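Local coordinates for periplasmic binding protein (Veillonella parvula, PDB 4OVK), which probably captures a solute in the periplasm, perhaps an iron complex, and delivers it to an ABC transporter, at residues L200-E208 with M288-Q297. Sequence-based numbering, arbitrary orientation. Where two conformers were deposited one is given.
Sequences LMITMTGGE and MMKWMGQLIQ
The selenomethionines Met201 and Met289 meet selenium to selenium: the two SE atoms are 3.9 Å apart, and Met289 SE also presses on Met201 CG at 3.5 Å, the two side chains crossing at about a right angle. Met292 fills the flank, its SE against Met201 CB and its methyl CE against Ile202 CG1; it adopts a second conformation as well, so these contacts hold for one of the two. Further along, Thr205 sits close over Gly293, with 4.9 Å between their CA atoms. Thr205 OG1, set between the backbone N and the carbonyl carbon (chi1 58°), donates to Met201 O (2.8 Å), a carbonyl that Thr205 N reaches from the opposite face, while Thr205 CG2 is left to rest on Met289 O. Helix 197-204 ends here in a Schellman motif with Gly206 as C-prime residue, just before strand 208-209 of the second parallel sheet; the axes of segments 200-204 and 288-296 cross at -54°. A CB on Gly206 would clash with Gln297 CG. Ile296 brings CD1 to within 3.4 Å of Thr205 OG1. Gln297, bent at chi2 (-72°), gives NE2 to Gly206 O at 2.8 Å, nearly straight and in its own amide plane; an alanine here would probably leave that carbonyl without its side-chain donor and open a gap beside Thr205 O, a buried oxygen that has no hydrogen-bond partner. Phe167 of helix 150-170 packs on both Thr205 and Met289.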
# COMPACT_ATOMS: atom_id res chain seq x y z
N LEU A 200 -5.01 5.97 11.82
CA LEU A 200 -5.16 7.29 11.20
C LEU A 200 -6.22 7.24 10.11
O LEU A 200 -7.04 8.15 10.00
CB LEU A 200 -3.84 7.80 10.60
CG LEU A 200 -2.66 8.03 11.55
CD1 LEU A 200 -1.46 8.53 10.75
CD2 LEU A 200 -3.01 9.00 12.67
N MSE A 201 -6.22 6.18 9.31
CA MSE A 201 -7.19 6.04 8.20
C MSE A 201 -8.59 5.85 8.75
O MSE A 201 -9.56 6.43 8.24
CB MSE A 201 -6.78 4.92 7.22
CG MSE A 201 -5.62 5.39 6.33
SE MSE A 201 -5.37 4.17 4.79
CE MSE A 201 -4.79 2.78 6.06
N ILE A 202 -8.72 5.06 9.81
CA ILE A 202 -10.03 4.88 10.47
C ILE A 202 -10.57 6.23 10.98
O ILE A 202 -11.75 6.57 10.76
CB ILE A 202 -9.95 3.83 11.60
CG1 ILE A 202 -9.86 2.42 10.99
CG2 ILE A 202 -11.15 3.92 12.53
CD1 ILE A 202 -9.51 1.33 11.98
N THR A 203 -9.70 7.01 11.62
CA THR A 203 -10.10 8.31 12.16
C THR A 203 -10.50 9.26 11.04
O THR A 203 -11.52 9.92 11.13
CB THR A 203 -8.97 8.94 13.00
OG1 THR A 203 -8.73 8.14 14.17
CG2 THR A 203 -9.33 10.36 13.43
N MSE A 204 -9.70 9.31 9.96
CA MSE A 204 -9.96 10.26 8.88
C MSE A 204 -11.26 9.94 8.18
O MSE A 204 -11.90 10.83 7.64
CB MSE A 204 -8.80 10.28 7.90
CG MSE A 204 -8.98 11.29 6.76
SE MSE A 204 -8.99 13.17 7.40
CE MSE A 204 -7.10 13.35 7.92
N THR A 205 -11.68 8.67 8.19
CA THR A 205 -12.92 8.27 7.52
C THR A 205 -14.12 8.15 8.48
O THR A 205 -15.16 7.60 8.11
CB THR A 205 -12.71 6.98 6.71
OG1 THR A 205 -12.25 5.92 7.56
CG2 THR A 205 -11.67 7.22 5.60
N GLY A 206 -13.98 8.69 9.69
CA GLY A 206 -15.11 8.85 10.60
C GLY A 206 -15.44 7.67 11.49
O GLY A 206 -16.58 7.52 11.94
N GLY A 207 -14.43 6.84 11.77
CA GLY A 207 -14.61 5.72 12.69
C GLY A 207 -13.91 5.97 14.00
O GLY A 207 -13.02 6.84 14.10
N GLU A 208 -14.32 5.23 15.02
CA GLU A 208 -13.60 5.19 16.28
C GLU A 208 -12.75 3.93 16.25
O GLU A 208 -13.22 2.87 15.86
CB GLU A 208 -14.56 5.15 17.48
CG GLU A 208 -13.86 4.92 18.82
CD GLU A 208 -14.80 4.93 20.02
OE1 GLU A 208 -16.02 5.20 19.85
OE2 GLU A 208 -14.31 4.65 21.14
N MSE A 288 -8.21 3.32 -1.36
CA MSE A 288 -8.47 2.67 -0.08
C MSE A 288 -9.28 3.57 0.84
O MSE A 288 -10.20 3.12 1.50
CB MSE A 288 -7.16 2.28 0.57
CG MSE A 288 -7.33 1.74 1.99
SE MSE A 288 -8.50 0.16 2.07
CE MSE A 288 -7.67 -0.68 3.64
N MSE A 289 -8.95 4.86 0.87
CA MSE A 289 -9.66 5.82 1.72
C MSE A 289 -11.12 5.93 1.29
O MSE A 289 -12.04 5.99 2.11
CB MSE A 289 -8.98 7.18 1.65
CG MSE A 289 -7.60 7.10 2.24
SE MSE A 289 -7.73 7.21 4.19
CE MSE A 289 -6.37 8.63 4.23
N LYS A 290 -11.33 5.90 -0.02
CA LYS A 290 -12.68 5.94 -0.57
C LYS A 290 -13.51 4.70 -0.22
O LYS A 290 -14.68 4.83 0.13
CB LYS A 290 -12.65 6.19 -2.06
CG LYS A 290 -12.42 7.67 -2.35
CD LYS A 290 -12.35 8.00 -3.82
CE LYS A 290 -12.56 9.51 -3.99
NZ LYS A 290 -12.54 9.98 -5.40
N TRP A 291 -12.89 3.52 -0.26
CA TRP A 291 -13.54 2.29 0.15
C TRP A 291 -13.95 2.37 1.63
O TRP A 291 -15.11 2.10 1.96
CB TRP A 291 -12.62 1.10 -0.12
CG TRP A 291 -13.17 -0.23 0.23
CD1 TRP A 291 -14.07 -0.96 -0.50
CD2 TRP A 291 -12.86 -1.01 1.39
NE1 TRP A 291 -14.35 -2.14 0.14
CE2 TRP A 291 -13.60 -2.20 1.30
CE3 TRP A 291 -12.03 -0.81 2.49
CZ2 TRP A 291 -13.54 -3.18 2.27
CZ3 TRP A 291 -11.96 -1.79 3.46
CH2 TRP A 291 -12.70 -2.97 3.33
N MSE A 292 -13.02 2.77 2.50
CA MSE A 292 -13.28 2.83 3.93
C MSE A 292 -14.35 3.84 4.25
O MSE A 292 -15.24 3.58 5.07
CB MSE A 292 -12.01 3.20 4.69
CG MSE A 292 -11.00 2.06 4.58
SE MSE A 292 -9.41 2.49 5.64
CE MSE A 292 -10.35 2.76 7.34
N GLY A 293 -14.28 5.00 3.61
CA GLY A 293 -15.28 6.06 3.82
C GLY A 293 -16.70 5.57 3.58
O GLY A 293 -17.63 5.85 4.37
N GLN A 294 -16.89 4.84 2.50
CA GLN A 294 -18.22 4.34 2.19
C GLN A 294 -18.68 3.18 3.09
O GLN A 294 -19.87 2.96 3.20
CB GLN A 294 -18.37 4.02 0.71
CG GLN A 294 -18.47 5.31 -0.08
CD GLN A 294 -18.80 5.13 -1.54
OE1 GLN A 294 -18.52 4.09 -2.14
NE2 GLN A 294 -19.40 6.17 -2.13
N LEU A 295 -17.75 2.47 3.71
CA LEU A 295 -18.11 1.48 4.73
C LEU A 295 -18.51 2.17 6.02
O LEU A 295 -19.48 1.79 6.64
CB LEU A 295 -16.95 0.53 5.04
CG LEU A 295 -16.55 -0.49 3.98
CD1 LEU A 295 -15.39 -1.33 4.52
CD2 LEU A 295 -17.74 -1.35 3.59
N ILE A 296 -17.75 3.18 6.42
CA ILE A 296 -17.87 3.72 7.78
C ILE A 296 -18.90 4.86 7.88
O ILE A 296 -19.74 4.85 8.79
CB ILE A 296 -16.48 4.14 8.30
CG1 ILE A 296 -15.54 2.91 8.32
CG2 ILE A 296 -16.60 4.77 9.68
CD1 ILE A 296 -14.08 3.21 8.59
N GLN A 297 -18.83 5.81 6.95
CA GLN A 297 -19.76 6.95 6.92
C GLN A 297 -20.33 7.16 5.52
O GLN A 297 -20.04 8.17 4.88
CB GLN A 297 -19.06 8.24 7.36
CG GLN A 297 -18.52 8.21 8.78
CD GLN A 297 -19.60 8.28 9.85
OE1 GLN A 297 -20.80 8.46 9.57
NE2 GLN A 297 -19.17 8.17 11.09